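Local coordinates for sulfite reductase [ferredoxin] (Mycobacterium tuberculosis, PDB 1ZJ8), which catalyses the six-electron reduction of sulfite to sulfide with electrons from ferredoxin, using a siroheme and a [4Fe-4S] cluster, at residues Glu276-Val280 and Leu323-Ile328; Gln266-Ala270 and Ile311-Arg315; Asp211-Leu215 and Trp281-Ser286; Asp190-Pro195 and Ile223-Gln227. All coordinates share one frame. Numbering follows the deposited sequence.

Contact 1. Residues Glu276-Val280 and Leu323-Ile328; sequences EVPEV and LKRPLI
Arg325 reaches across to two acidic side chains at the start of a helix. Its NH2 forms a salt bridge with Glu276 OE1 at 3.3 Å, which is also a weak hydrogen bond (125° at the hydrogen), and a longer one with Glu279 OE1 at 3.7 Å. Arg325 sits on an extended backbone (phi/psi -164/158), with chi1 to chi3 p, t and t. Glu276 is m, t; Glu279 has chi1 between wells, at -138°. Glu276 lies just before helix 277-291, whose first turn is set by Val280 N to Glu276 O (3.0 Å). Beside this salt-bridge network Val280 CG2, with chi1 t, passes 4.0 Å from Arg325 NH2 and makes the apolar contacts, 4.3 Å from Leu327 CD2 and 4.5 Å from Leu323 CD2. The nearest CA pair is Val280 and Leu323, 7.4 Å apart. Lys324, at positive phi (54/33), turns the chain out of the preceding helix, and residues 325-328 then run extended. A surface-side tie thus joins the helix start to the connection leading from helix 311-323 into edge strand 328-329, where Ile328 pairs with Trp271 of strand 266-272; Val277 and Pro278 face helix 196-206.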
# COMPACT_ATOMS: atom_id res chain seq x y z
N GLU A 276 -0.20 -25.44 3.62
CA GLU A 276 -0.31 -25.09 5.04
C GLU A 276 -0.34 -23.56 5.27
O GLU A 276 -0.48 -23.11 6.41
CB GLU A 276 0.86 -25.72 5.83
CG GLU A 276 0.69 -27.22 6.25
CD GLU A 276 2.03 -27.94 6.63
OE1 GLU A 276 3.05 -27.30 7.03
OE2 GLU A 276 2.07 -29.19 6.51
N VAL A 277 -0.26 -22.77 4.19
CA VAL A 277 -0.12 -21.31 4.30
C VAL A 277 -1.35 -20.65 4.92
O VAL A 277 -1.21 -19.89 5.88
CB VAL A 277 0.29 -20.63 2.94
CG1 VAL A 277 0.28 -19.09 3.03
CG2 VAL A 277 1.68 -21.10 2.50
N PRO A 278 -2.56 -20.92 4.39
CA PRO A 278 -3.78 -20.38 5.01
C PRO A 278 -3.90 -20.67 6.53
O PRO A 278 -4.35 -19.82 7.32
CB PRO A 278 -4.90 -21.08 4.23
CG PRO A 278 -4.32 -21.39 2.90
CD PRO A 278 -2.85 -21.68 3.16
N GLU A 279 -3.50 -21.89 6.89
CA GLU A 279 -3.53 -22.39 8.28
C GLU A 279 -2.59 -21.56 9.19
O GLU A 279 -2.96 -21.07 10.27
CB GLU A 279 -3.02 -23.84 8.23
CG GLU A 279 -3.75 -24.84 9.06
CD GLU A 279 -3.04 -26.22 9.00
OE1 GLU A 279 -1.79 -26.27 9.14
OE2 GLU A 279 -3.75 -27.24 8.83
N VAL A 280 -1.36 -21.42 8.73
CA VAL A 280 -0.33 -20.73 9.47
C VAL A 280 -0.68 -19.25 9.55
O VAL A 280 -0.46 -18.61 10.58
CB VAL A 280 1.02 -20.92 8.78
CG1 VAL A 280 2.08 -20.04 9.42
CG2 VAL A 280 1.43 -22.40 8.81
N LEU A 323 -0.90 -23.68 16.68
CA LEU A 323 -0.73 -24.76 15.69
C LEU A 323 -0.73 -26.14 16.33
O LEU A 323 -1.06 -27.13 15.67
CB LEU A 323 0.58 -24.60 14.89
CG LEU A 323 0.68 -23.42 13.92
CD1 LEU A 323 2.09 -23.31 13.36
CD2 LEU A 323 -0.33 -23.54 12.78
N LYS A 324 -0.35 -26.20 17.61
CA LYS A 324 -0.08 -27.46 18.32
C LYS A 324 0.94 -28.31 17.57
O LYS A 324 0.86 -29.54 17.60
CB LYS A 324 -1.36 -28.27 18.55
CG LYS A 324 -2.58 -27.48 18.98
CD LYS A 324 -2.41 -26.80 20.34
CE LYS A 324 -3.76 -26.62 21.04
NZ LYS A 324 -4.81 -26.07 20.15
N ARG A 325 1.90 -27.69 16.89
CA ARG A 325 2.96 -28.45 16.21
C ARG A 325 4.16 -27.57 15.84
O ARG A 325 4.03 -26.35 15.72
CB ARG A 325 2.43 -29.11 14.94
CG ARG A 325 2.33 -28.15 13.78
CD ARG A 325 1.42 -28.64 12.68
NE ARG A 325 1.22 -27.59 11.68
CZ ARG A 325 2.12 -27.22 10.77
NH1 ARG A 325 3.32 -27.81 10.71
NH2 ARG A 325 1.83 -26.26 9.91
N PRO A 326 5.34 -28.18 15.64
CA PRO A 326 6.46 -27.34 15.22
C PRO A 326 6.31 -26.90 13.76
O PRO A 326 5.58 -27.54 13.00
CB PRO A 326 7.69 -28.25 15.42
CG PRO A 326 7.18 -29.63 15.44
CD PRO A 326 5.73 -29.60 15.78
N LEU A 327 6.97 -25.79 13.41
CA LEU A 327 7.17 -25.41 12.02
C LEU A 327 8.49 -25.98 11.60
O LEU A 327 9.39 -26.11 12.43
CB LEU A 327 7.21 -23.90 11.87
CG LEU A 327 5.90 -23.17 12.14
CD1 LEU A 327 6.12 -21.67 12.21
CD2 LEU A 327 4.91 -23.53 11.05
N ILE A 328 8.61 -26.32 10.32
CA ILE A 328 9.86 -26.80 9.75
C ILE A 328 10.82 -25.61 9.63
O ILE A 328 10.40 -24.52 9.24
CB ILE A 328 9.63 -27.44 8.37
CG1 ILE A 328 8.65 -28.63 8.47
CG2 ILE A 328 10.96 -27.87 7.71
CD1 ILE A 328 7.27 -28.33 7.82

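Contact 2. Residues Gln266-Ala270 and Ile311-Arg315; sequences QRVGA and IAKFR
Helix 311-315 packs on strand 266-270 with a signed crossing angle of -50° and 9.0 Å between the axes of the two segments; the closest CA pair is Val268 and Ile311, at 6.2 Å. The strand is irregular in its middle, where Val268 (-71/-19) is followed by Gly269 at positive phi (89/19), a conformation in which a CB would be jammed against the preceding carbonyl. Apolar packing centres on Val268 (chi1 t): its CG2 lies 4.0 Å from Ile311 CD1 and 4.4 Å from Phe314 CE2, at the edge of the phenyl ring. Ile311, with both chi angles m, also presses on the backbone, CD1 3.7 Å from Gln266 O and CG2 3.8 Å from Arg267 O. Arg315, extended with chi1 to chi3 t, reaches obliquely over to the strand: its CD is 3.9 Å from Val268 CG1, its NH1 3.6 Å from Val268 O, and Ala270 CB sits over one guanidinium face, 4.2 Å from NH2. No hydrogen bond crosses between the segments; Arg315 forms its salt bridges with Glu319 and Asp329. The helix makes alpha/beta packing on a face of the mixed sheet, where strand 266-272 pairs with strand 249-254, and Phe314 continues toward helices 302-309 and 277-291.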
# COMPACT_ATOMS: atom_id res chain seq x y z
N GLN A 266 10.76 -9.50 10.50
CA GLN A 266 11.90 -10.40 10.72
C GLN A 266 11.52 -11.86 10.50
O GLN A 266 10.40 -12.28 10.80
CB GLN A 266 12.40 -10.23 12.15
CG GLN A 266 12.35 -8.78 12.65
CD GLN A 266 12.49 -8.71 14.15
OE1 GLN A 266 13.56 -9.04 14.71
NE2 GLN A 266 11.41 -8.30 14.82
N ARG A 267 12.47 -12.64 9.98
CA ARG A 267 12.27 -14.04 9.70
C ARG A 267 11.96 -14.86 10.95
O ARG A 267 12.71 -14.86 11.92
CB ARG A 267 13.53 -14.62 9.06
CG ARG A 267 13.89 -13.98 7.75
CD ARG A 267 14.71 -14.89 6.86
NE ARG A 267 14.13 -16.24 6.79
CZ ARG A 267 14.68 -17.35 7.29
NH1 ARG A 267 15.84 -17.31 7.94
NH2 ARG A 267 14.06 -18.51 7.16
N VAL A 268 10.88 -15.62 10.89
CA VAL A 268 10.55 -16.56 11.94
C VAL A 268 11.52 -17.76 11.90
O VAL A 268 11.67 -18.48 12.89
CB VAL A 268 9.09 -17.02 11.80
CG1 VAL A 268 8.75 -18.09 12.85
CG2 VAL A 268 8.14 -15.80 11.90
N GLY A 269 12.18 -17.95 10.75
CA GLY A 269 13.12 -19.05 10.52
C GLY A 269 12.45 -20.31 9.98
O GLY A 269 13.05 -21.39 10.03
N ALA A 270 11.25 -20.14 9.42
CA ALA A 270 10.36 -21.25 9.09
C ALA A 270 10.11 -21.36 7.59
O ALA A 270 10.06 -20.35 6.88
CB ALA A 270 9.02 -21.07 9.82
N ILE A 311 11.43 -12.81 18.37
CA ILE A 311 10.98 -13.89 17.48
C ILE A 311 10.89 -15.28 18.15
O ILE A 311 9.89 -15.96 18.01
CB ILE A 311 11.88 -13.96 16.20
CG1 ILE A 311 11.41 -12.94 15.15
CG2 ILE A 311 11.90 -15.36 15.58
CD1 ILE A 311 10.18 -13.37 14.32
N ALA A 312 11.93 -15.68 18.87
CA ALA A 312 11.94 -16.97 19.60
C ALA A 312 10.68 -17.15 20.44
O ALA A 312 9.95 -18.14 20.29
CB ALA A 312 13.16 -17.09 20.49
N LYS A 313 10.40 -16.18 21.30
CA LYS A 313 9.22 -16.25 22.15
C LYS A 313 7.92 -16.35 21.31
O LYS A 313 6.97 -17.06 21.68
CB LYS A 313 9.16 -15.07 23.13
CG LYS A 313 7.98 -15.20 24.12
CD LYS A 313 7.76 -14.01 25.06
CE LYS A 313 6.41 -14.12 25.79
NZ LYS A 313 6.21 -13.00 26.76
N PHE A 314 7.87 -15.63 20.19
CA PHE A 314 6.67 -15.59 19.33
C PHE A 314 6.45 -16.94 18.62
O PHE A 314 5.35 -17.46 18.60
CB PHE A 314 6.78 -14.45 18.31
CG PHE A 314 5.72 -14.49 17.25
CD1 PHE A 314 4.44 -14.00 17.51
CD2 PHE A 314 6.00 -15.03 15.98
CE1 PHE A 314 3.45 -14.05 16.52
CE2 PHE A 314 5.03 -15.09 15.00
CZ PHE A 314 3.75 -14.60 15.27
N ARG A 315 7.52 -17.47 18.03
CA ARG A 315 7.48 -18.77 17.36
C ARG A 315 6.96 -19.85 18.30
O ARG A 315 6.12 -20.66 17.92
CB ARG A 315 8.89 -19.17 16.88
CG ARG A 315 8.96 -20.55 16.21
CD ARG A 315 10.21 -20.76 15.34
NE ARG A 315 10.03 -21.87 14.39
CZ ARG A 315 10.99 -22.43 13.66
NH1 ARG A 315 12.24 -21.98 13.72
NH2 ARG A 315 10.70 -23.44 12.85

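Contact 3. Residues Asp211-Leu215 and Trp281-Ser286; sequences DFADL and WAAVTS
Phe212, with chi1 m, projects from the irregular segment 211-215 onto one side of helix 281-286; its CA is closest to that of Thr285, at 7.5 Å. Trp281 (chi1 t) comes first on the helix and turns the edge of its indole toward the face of the Phe212 ring, a T-shaped pair with centroids 5.8 Å apart and planes at 78°; its NE1 is hydrogen-bonded to Thr221. Ala282 then meets the tip of the phenyl ring, Phe212 CZ lying 3.8 Å from Ala282 O and 4.2 Å from its CB. One turn after Trp281, Thr285 (m) directs CG2 to within 3.4 Å of Phe212 CD1 and 4.1 Å of Leu215 CD1, while its OG1 bonds back to Trp281 O (2.8 Å). Ser286 (m) does likewise, OG to Ala282 O at 2.6 Å, and that OG also lies at the ring edge, 3.4 Å from Phe212 CE1. This buried, aromatic-centred packing fits the connection between helix 196-206 and strand 219-224 against helix 277-291, on which Ala283 and Val284 meet helix 311-323, as Ser286 does at Tyr322.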
# COMPACT_ATOMS: atom_id res chain seq x y z
N ASP A 211 -14.32 -14.20 13.22
CA ASP A 211 -13.13 -14.54 14.02
C ASP A 211 -12.01 -13.51 13.97
O ASP A 211 -11.36 -13.28 14.98
CB ASP A 211 -12.62 -15.93 13.67
CG ASP A 211 -13.68 -16.97 13.85
OD1 ASP A 211 -14.68 -16.91 13.08
OD2 ASP A 211 -13.53 -17.81 14.77
N PHE A 212 -11.81 -12.90 12.80
CA PHE A 212 -10.75 -11.92 12.59
C PHE A 212 -11.30 -10.53 12.25
O PHE A 212 -10.58 -9.67 11.75
CB PHE A 212 -9.80 -12.41 11.49
CG PHE A 212 -9.19 -13.74 11.79
CD1 PHE A 212 -8.38 -13.89 12.91
CD2 PHE A 212 -9.46 -14.84 11.00
CE1 PHE A 212 -7.83 -15.12 13.22
CE2 PHE A 212 -8.92 -16.08 11.31
CZ PHE A 212 -8.11 -16.22 12.42
N ALA A 213 -12.57 -10.30 12.57
CA ALA A 213 -13.17 -9.00 12.36
C ALA A 213 -12.84 -7.99 13.47
O ALA A 213 -13.15 -6.82 13.32
CB ALA A 213 -14.68 -9.13 12.20
N ASP A 214 -12.22 -8.42 14.56
CA ASP A 214 -11.89 -7.49 15.65
C ASP A 214 -10.49 -7.77 16.18
O ASP A 214 -10.28 -8.67 17.02
CB ASP A 214 -12.93 -7.57 16.78
CG ASP A 214 -12.70 -6.56 17.91
OD1 ASP A 214 -11.75 -5.75 17.84
OD2 ASP A 214 -13.49 -6.59 18.88
N LEU A 215 -9.54 -7.00 15.65
CA LEU A 215 -8.13 -7.11 16.01
C LEU A 215 -7.67 -5.82 16.70
O LEU A 215 -8.35 -4.78 16.63
CB LEU A 215 -7.27 -7.41 14.77
CG LEU A 215 -7.80 -8.39 13.72
CD1 LEU A 215 -6.79 -8.55 12.61
CD2 LEU A 215 -8.10 -9.74 14.32
N TRP A 281 -1.23 -18.72 8.45
CA TRP A 281 -1.66 -17.33 8.41
C TRP A 281 -2.68 -17.09 9.51
O TRP A 281 -2.59 -16.10 10.25
CB TRP A 281 -2.26 -16.99 7.05
CG TRP A 281 -2.72 -15.57 6.92
CD1 TRP A 281 -2.01 -14.51 6.44
CD2 TRP A 281 -4.01 -15.06 7.29
NE1 TRP A 281 -2.77 -13.37 6.49
CE2 TRP A 281 -4.01 -13.67 7.00
CE3 TRP A 281 -5.16 -15.62 7.84
CZ2 TRP A 281 -5.11 -12.85 7.23
CZ3 TRP A 281 -6.26 -14.80 8.06
CH2 TRP A 281 -6.23 -13.43 7.75
N ALA A 282 -3.63 -18.02 9.64
CA ALA A 282 -4.68 -17.91 10.66
C ALA A 282 -4.07 -17.87 12.07
O ALA A 282 -4.47 -17.07 12.91
CB ALA A 282 -5.67 -19.04 10.51
N ALA A 283 -3.09 -18.72 12.30
CA ALA A 283 -2.46 -18.84 13.60
C ALA A 283 -1.72 -17.56 13.99
O ALA A 283 -1.77 -17.11 15.15
CB ALA A 283 -1.52 -20.01 13.60
N VAL A 284 -1.03 -16.96 13.03
CA VAL A 284 -0.32 -15.69 13.29
C VAL A 284 -1.34 -14.58 13.61
O VAL A 284 -1.20 -13.85 14.60
CB VAL A 284 0.55 -15.26 12.08
CG1 VAL A 284 1.07 -13.85 12.28
CG2 VAL A 284 1.72 -16.24 11.86
N THR A 285 -2.37 -14.48 12.77
CA THR A 285 -3.42 -13.52 12.98
C THR A 285 -4.10 -13.73 14.34
O THR A 285 -4.51 -12.76 14.99
CB THR A 285 -4.47 -13.59 11.87
OG1 THR A 285 -3.81 -13.59 10.60
CG2 THR A 285 -5.44 -12.41 11.95
N SER A 286 -4.21 -15.00 14.75
CA SER A 286 -4.84 -15.36 16.04
C SER A 286 -4.00 -14.91 17.22
O SER A 286 -4.53 -14.42 18.22
CB SER A 286 -5.09 -16.86 16.10
OG SER A 286 -5.91 -17.26 15.01

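Contact 4. Residues Asp190-Pro195 and Ile223-Gln227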
# COMPACT_ATOMS: atom_id res chain seq x y z
N ASP A 190 10.70 -16.27 -13.20
CA ASP A 190 11.58 -16.34 -12.05
C ASP A 190 10.89 -16.60 -10.71
O ASP A 190 11.53 -16.60 -9.68
CB ASP A 190 12.37 -15.04 -11.99
CG ASP A 190 12.96 -14.68 -13.34
OD1 ASP A 190 13.09 -15.59 -14.18
OD2 ASP A 190 13.29 -13.49 -13.58
N GLU A 191 9.60 -16.86 -10.73
CA GLU A 191 8.89 -17.12 -9.48
C GLU A 191 9.29 -18.50 -8.96
O GLU A 191 9.34 -19.47 -9.71
CB GLU A 191 7.36 -16.98 -9.65
CG GLU A 191 6.77 -17.68 -10.89
CD GLU A 191 5.25 -17.85 -10.85
OE1 GLU A 191 4.54 -16.81 -10.75
OE2 GLU A 191 4.77 -19.02 -10.93
N VAL A 192 9.59 -18.58 -7.66
CA VAL A 192 9.85 -19.88 -7.03
C VAL A 192 8.62 -20.78 -7.14
O VAL A 192 8.77 -21.98 -7.39
CB VAL A 192 10.24 -19.74 -5.52
CG1 VAL A 192 10.38 -21.14 -4.87
CG2 VAL A 192 11.54 -18.89 -5.34
N LEU A 193 7.44 -20.20 -6.92
CA LEU A 193 6.14 -20.86 -7.18
C LEU A 193 4.98 -19.81 -7.35
O LEU A 193 5.20 -18.59 -7.31
CB LEU A 193 5.84 -21.89 -6.09
CG LEU A 193 5.30 -21.41 -4.73
CD1 LEU A 193 5.02 -22.60 -3.86
CD2 LEU A 193 6.25 -20.47 -4.06
N ASP A 194 3.75 -20.29 -7.58
CA ASP A 194 2.58 -19.41 -7.62
C ASP A 194 1.71 -19.70 -6.42
O ASP A 194 0.95 -20.67 -6.43
CB ASP A 194 1.75 -19.58 -8.88
CG ASP A 194 0.53 -18.65 -8.92
OD1 ASP A 194 0.44 -17.75 -8.06
OD2 ASP A 194 -0.34 -18.79 -9.80
N PRO A 195 1.74 -18.82 -5.41
CA PRO A 195 1.03 -19.12 -4.21
C PRO A 195 -0.38 -18.51 -4.24
O PRO A 195 -1.03 -18.42 -3.19
CB PRO A 195 1.90 -18.44 -3.17
CG PRO A 195 2.34 -17.19 -3.85
CD PRO A 195 2.36 -17.49 -5.34
N ILE A 223 1.87 -12.10 0.18
CA ILE A 223 2.21 -13.48 -0.24
C ILE A 223 2.67 -13.56 -1.71
O ILE A 223 1.87 -13.27 -2.60
CB ILE A 223 1.01 -14.42 -0.03
CG1 ILE A 223 0.66 -14.52 1.46
CG2 ILE A 223 1.31 -15.81 -0.58
CD1 ILE A 223 -0.60 -15.27 1.73
N SER A 224 3.91 -13.99 -1.96
CA SER A 224 4.45 -14.06 -3.34
C SER A 224 5.66 -14.98 -3.48
O SER A 224 6.47 -15.10 -2.57
CB SER A 224 4.82 -12.64 -3.83
OG SER A 224 5.48 -12.63 -5.08
N GLY A 225 5.79 -15.62 -4.64
CA GLY A 225 6.99 -16.37 -5.00
C GLY A 225 8.08 -15.52 -5.65
O GLY A 225 9.02 -16.06 -6.24
N LEU A 226 7.91 -14.19 -5.59
CA LEU A 226 8.98 -13.20 -5.85
C LEU A 226 9.01 -12.21 -4.69
O LEU A 226 8.04 -12.09 -3.96
CB LEU A 226 8.71 -12.40 -7.14
CG LEU A 226 8.85 -13.06 -8.50
CD1 LEU A 226 8.43 -12.09 -9.61
CD2 LEU A 226 10.28 -13.54 -8.71
N GLN A 227 10.11 -11.49 -4.52
CA GLN A 227 10.14 -10.37 -3.56
C GLN A 227 9.71 -9.08 -4.27
O GLN A 227 10.52 -8.18 -4.45
CB GLN A 227 11.56 -10.17 -2.98
CG GLN A 227 12.14 -11.35 -2.16
CD GLN A 227 13.67 -11.25 -2.05
OE1 GLN A 227 14.19 -10.29 -1.47
NE2 GLN A 227 14.39 -12.22 -2.61
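Pro195 lays its ring over the end of strand 219-224: its CG sits 3.7 Å from Ile223 CG2, 3.8 Å from Ser224 CA and 3.9 Å from Gly225 N. The proline occupies the N-cap position of helix 196-206, so this packing sets the start of the helix directly against the strand end. Ile223 carries the apolar patch inward, touching Ile199 and Ile202 of that helix. The two segments run almost antiparallel, their end-to-end directions 169° apart, and come closest at Glu191 and Gly225, with CA atoms 4.9 Å apart. Here lies the one hydrogen bond between them, from Val192 N to Gly225 O, at 2.9 Å and 158°; the same carbonyl O receives a CA-H...O contact from Glu191 CA at 3.4 Å. Further along, Leu226 CD2 packs 3.4 Å from Asp190 O and 3.9 Å from Glu191 CA. The carboxylate of Glu191 turns elsewhere, its OE1 accepting a hydrogen bond from Gly186 N. Strand 176-181, helix 196-206 and strand 219-224 form a beta-alpha-beta crossover, the strands being parallel neighbours, and the contact lies where its first connection passes the end of the second strand. A side chain at Gly225 would clash, since an ideal CB would stand 2.2 Å from Leu193 O; the close approach therefore depends on glycine, and it is held by backbone polarity and apolar cover rather than by charge.

All four contacts belong to one nitrite and sulphite reductase 4Fe-4S domain and gather around its mixed sheet. Contacts 1 and 3 share helix 277-291 and meet where Leu323 CD2 is 3.8 Å from Ala283 CB. Contact 2 adjoins contact 1 through Arg315 NH2, 3.0 Å from Leu327 O, and contact 3 through Phe314 CZ, 4.1 Å from Val284 CG1. Contact 4 joins the group through Val277 CG1 and Ile223 CD1, 4.1 Å apart, but stays about 10 Å from contact 2 at the nearest atoms. All four lie away from the cofactor sites: the side chains of Leu215, Gln266 and Ser224 are about 12, 14 and 14 Å from the siroheme.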